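PDB 1H4V: histidyl-trna synthetase from Thermus thermophilus, which catalyses the ATP-dependent attachment of L-histidine to tRNA(His), releasing AMP and diphosphate, and works as a class II homodimer. Local coordinates for residues E325-G328 / P329-Y332; P335-E338 / E339-A342. One frame throughout, in Å; residues are numbered along the deposited sequence.

Contact 1. Residues E325-G328 / P329-Y332; sequences EEKG and PDLY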
loop_
_atom_site.group_PDB
_atom_site.type_symbol
_atom_site.label_atom_id
_atom_site.label_comp_id
_atom_site.label_asym_id
_atom_site.label_seq_id
_atom_site.Cartn_x
_atom_site.Cartn_y
_atom_site.Cartn_z
ATOM N N GLU A 325 16.117 15.425 -5.724
ATOM C CA GLU A 325 14.976 16.292 -5.468
ATOM C C GLU A 325 13.759 15.870 -6.281
ATOM O O GLU A 325 13.886 15.291 -7.362
ATOM C CB GLU A 325 15.328 17.748 -5.788
ATOM C CG GLU A 325 16.462 18.323 -4.948
ATOM C CD GLU A 325 16.237 18.142 -3.454
ATOM O OE1 GLU A 325 15.119 18.438 -2.981
ATOM O OE2 GLU A 325 17.183 17.711 -2.754
ATOM N N GLU A 326 12.580 16.156 -5.738
ATOM C CA GLU A 326 11.311 15.835 -6.388
ATOM C C GLU A 326 11.305 16.528 -7.745
ATOM O O GLU A 326 11.660 17.703 -7.846
ATOM C CB GLU A 326 10.149 16.358 -5.535
ATOM C CG GLU A 326 8.754 15.951 -5.991
ATOM C CD GLU A 326 8.398 14.519 -5.616
ATOM O OE1 GLU A 326 8.938 13.578 -6.242
ATOM O OE2 GLU A 326 7.577 14.337 -4.685
ATOM N N LYS A 327 10.915 15.810 -8.791
ATOM C CA LYS A 327 10.881 16.414 -10.116
ATOM C C LYS A 327 9.805 17.499 -10.146
ATOM O O LYS A 327 8.803 17.415 -9.434
ATOM C CB LYS A 327 10.577 15.366 -11.191
ATOM C CG LYS A 327 10.965 15.826 -12.591
ATOM C CD LYS A 327 10.146 15.148 -13.675
ATOM C CE LYS A 327 8.700 15.632 -13.639
ATOM N NZ LYS A 327 7.889 15.118 -14.783
ATOM N N GLY A 328 10.025 18.523 -10.965
ATOM C CA GLY A 328 9.064 19.607 -11.074
ATOM C C GLY A 328 8.101 19.412 -12.230
ATOM O O GLY A 328 8.277 18.512 -13.044
ATOM N N PRO A 329 7.057 20.238 -12.330
ATOM C CA PRO A 329 6.109 20.080 -13.429
ATOM C C PRO A 329 6.762 20.423 -14.761
ATOM O O PRO A 329 7.782 21.113 -14.800
ATOM C CB PRO A 329 5.008 21.065 -13.066
ATOM C CG PRO A 329 5.778 22.165 -12.428
ATOM C CD PRO A 329 6.704 21.406 -11.508
ATOM N N ASP A 330 6.174 19.934 -15.847
ATOM C CA ASP A 330 6.695 20.231 -17.174
ATOM C C ASP A 330 6.363 21.678 -17.527
ATOM O O ASP A 330 7.098 22.324 -18.264
ATOM C CB ASP A 330 6.085 19.294 -18.220
ATOM C CG ASP A 330 6.475 17.845 -18.003
ATOM O OD1 ASP A 330 7.666 17.583 -17.740
ATOM O OD2 ASP A 330 5.598 16.967 -18.103
ATOM N N LEU A 331 5.258 22.183 -16.983
ATOM C CA LEU A 331 4.828 23.548 -17.254
ATOM C C LEU A 331 4.163 24.215 -16.047
ATOM O O LEU A 331 3.255 23.645 -15.435
ATOM C CB LEU A 331 3.844 23.550 -18.432
ATOM C CG LEU A 331 3.147 24.871 -18.806
ATOM C CD1 LEU A 331 4.170 25.837 -19.392
ATOM C CD2 LEU A 331 2.027 24.610 -19.827
ATOM N N TYR A 332 4.626 25.416 -15.705
ATOM C CA TYR A 332 4.044 26.186 -14.614
ATOM C C TYR A 332 3.517 27.485 -15.224
ATOM O O TYR A 332 4.289 28.370 -15.602
ATOM C CB TYR A 332 5.076 26.507 -13.534
ATOM C CG TYR A 332 4.441 27.067 -12.283
ATOM C CD1 TYR A 332 3.645 26.266 -11.467
ATOM C CD2 TYR A 332 4.582 28.409 -11.946
ATOM C CE1 TYR A 332 2.995 26.789 -10.350
ATOM C CE2 TYR A 332 3.937 28.943 -10.831
ATOM C CZ TYR A 332 3.144 28.129 -10.040
ATOM O OH TYR A 332 2.485 28.657 -8.951
#

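Contact 2. Residues P335-E338 / E339-A342; sequences PLTE and EAVA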
loop_
_atom_site.group_PDB
_atom_site.type_symbol
_atom_site.label_atom_id
_atom_site.label_comp_id
_atom_site.label_asym_id
_atom_site.label_seq_id
_atom_site.Cartn_x
_atom_site.Cartn_y
_atom_site.Cartn_z
ATOM N N PRO A 335 -0.659 33.367 -14.606
ATOM C CA PRO A 335 -1.696 34.259 -15.144
ATOM C C PRO A 335 -1.294 35.683 -14.765
ATOM O O PRO A 335 -0.858 35.923 -13.644
ATOM C CB PRO A 335 -2.968 33.793 -14.428
ATOM C CG PRO A 335 -2.454 33.292 -13.116
ATOM C CD PRO A 335 -1.170 32.572 -13.475
ATOM N N LEU A 336 -1.396 36.622 -15.699
ATOM C CA LEU A 336 -1.014 37.998 -15.398
ATOM C C LEU A 336 -2.198 38.840 -14.948
ATOM O O LEU A 336 -2.030 39.813 -14.216
ATOM C CB LEU A 336 -0.327 38.627 -16.609
ATOM C CG LEU A 336 0.927 37.841 -16.989
ATOM C CD1 LEU A 336 1.581 38.446 -18.218
ATOM C CD2 LEU A 336 1.883 37.839 -15.808
ATOM N N THR A 337 -3.393 38.471 -15.387
ATOM C CA THR A 337 -4.586 39.195 -14.976
ATOM C C THR A 337 -5.478 38.206 -14.244
ATOM O O THR A 337 -5.231 36.997 -14.274
ATOM C CB THR A 337 -5.379 39.779 -16.176
ATOM O OG1 THR A 337 -5.843 38.713 -17.015
ATOM C CG2 THR A 337 -4.506 40.724 -16.981
ATOM N N GLU A 338 -6.519 38.723 -13.600
ATOM C CA GLU A 338 -7.448 37.897 -12.856
ATOM C C GLU A 338 -8.251 36.996 -13.786
ATOM O O GLU A 338 -8.577 35.868 -13.429
ATOM C CB GLU A 338 -8.397 38.778 -12.047
ATOM C CG GLU A 338 -9.175 38.007 -10.998
ATOM C CD GLU A 338 -8.311 37.586 -9.816
ATOM O OE1 GLU A 338 -8.706 36.638 -9.102
ATOM O OE2 GLU A 338 -7.246 38.208 -9.591
ATOM N N GLU A 339 -8.577 37.491 -14.974
ATOM C CA GLU A 339 -9.343 36.695 -15.934
ATOM C C GLU A 339 -8.492 35.557 -16.491
ATOM O O GLU A 339 -9.019 34.523 -16.904
ATOM C CB GLU A 339 -9.840 37.558 -17.103
ATOM C CG GLU A 339 -10.561 36.757 -18.189
ATOM C CD GLU A 339 -10.709 37.507 -19.514
ATOM O OE1 GLU A 339 -11.103 36.857 -20.511
ATOM O OE2 GLU A 339 -10.435 38.732 -19.567
ATOM N N ALA A 340 -7.176 35.750 -16.489
ATOM C CA ALA A 340 -6.255 34.754 -17.010
ATOM C C ALA A 340 -6.079 33.548 -16.076
ATOM O O ALA A 340 -5.607 32.494 -16.498
ATOM C CB ALA A 340 -4.911 35.404 -17.295
ATOM N N VAL A 341 -6.459 33.708 -14.812
ATOM C CA VAL A 341 -6.356 32.630 -13.828
ATOM C C VAL A 341 -7.167 31.425 -14.315
ATOM O O VAL A 341 -6.681 30.299 -14.339
ATOM C CB VAL A 341 -6.905 33.083 -12.464
ATOM C CG1 VAL A 341 -6.935 31.910 -11.493
ATOM C CG2 VAL A 341 -6.070 34.219 -11.917
ATOM N N ALA A 342 -8.404 31.678 -14.723
ATOM C CA ALA A 342 -9.270 30.621 -15.229
ATOM C C ALA A 342 -8.705 30.033 -16.519
ATOM O O ALA A 342 -8.728 28.820 -16.723
ATOM C CB ALA A 342 -10.659 31.166 -15.484
#

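Contact 1. Residues E325-G328 / P329-Y332
Lys-327 and Asp-330 face each other across the Gly-328–Pro-329 link through a single long salt bridge, NZ to OD1 at 3.9 Å. The lysine chain leaves the backbone with CG anti to its own N (chi1 -161°) and then bends at chi3 (69°), which carries the ammonium group forward along the chain until it lies near the carboxylate. The two side chains meet at an oblique angle, with only their charged ends close. Between them the backbone runs extended through Gly-328, where the direct linkage to proline brings Pro-329 CD to 3.0 Å from Gly-328 CA. The peptide oxygen of Gly-328 stands 3.8 Å from Asp-330 N and makes no bond with it.

The stronger polar partner of the aspartate lies outside the two segments: OD2 accepts from the backbone N of Arg-356, the residue just before strand 357-359, while the guanidinium NH1 of the same arginine donates to Lys-327 O. Arg-356 thus takes hold of the segment at two points, Lys-327 O and Asp-330 OD2. The chain beyond is taken into the sheet as Asp-330 and Tyr-332 pair with Phe-380 and Leu-331 with Arg-356 and Glu-358, so strand 331-335 begins here between its two parallel neighbours.

The carboxylate thus splits its work: OD2 is tied to a backbone amide, and OD1 faces the solvent-exposed lysine at a distance better suited to electrostatic attraction than to a directed bond. The ion pair is probably a modest, adjustable addition to an entry into the anticodon-binding domain that is fixed mainly by Arg-356 and the sheet.

Contact 2. Residues P335-E338 / E339-A342
Ala-340 N is gripped twice by Thr-337, through the hydroxyl OG1 at 3.3 Å and, more weakly, through the carbonyl O at 3.2 Å. Neither bond is straight, the N-H···O angles being 137° at OG1 and 130° at the carbonyl, as expected when one N-H is divided between two acceptors. The hydroxyl gets there because OG1 lies between the backbone N and the carbonyl carbon (chi1 63°), turned toward the first turn of the helix, where it also comes within 3.4 Å of Ala-340 CB. With an alanine here the hydroxyl is gone, and Ala-340 N would probably be left with just the weak, bent bond to the carbonyl, the start of the helix less firmly fixed. The next turn bond, Val-341 N to Glu-338 O at 3.3 Å, is weak as well.

Behind the cap, Pro-335 folds back over the same turn. Its CB rests 3.8 Å from Ala-340 CB, and its CG meets Val-341 CG2 at 3.9 Å, the ring and the valine branches crossing at a slant. Further packing comes from the surroundings: Leu-389 of helix 386-391 packs on Ala-340 and Glu-339, and Leu-361 and Pro-363 pack on Val-341, which also touches Ile-138 of the second subunit.

A threonine N-cap with a proline two residues before it, closing over the first turn, marks the passage from strand 331-335 into helix 338-351, the first beta-to-alpha connection of the mixed alpha/beta anticodon-binding domain found in class IIa synthetases.

Contacts 1 and 2 stand at opposite ends of strand 331-335, their centres about 21 Å apart, and they follow each other along the chain without touching. Contact 1 marks the way into the strand from the connecting loop after helix 309-318; contact 2 marks the way out into helix 338-351. Both are partly buried, but the divide differs. In contact 1 the charged pair lies toward the surface and buried Pro-329 packs on Arg-356 and Glu-358, whereas contact 2 sets a polar cap beside a buried apolar patch of Pro-335, Ala-340 and Val-341. Ionic attraction thus accompanies the loop, and capping with methyl packing the helix start.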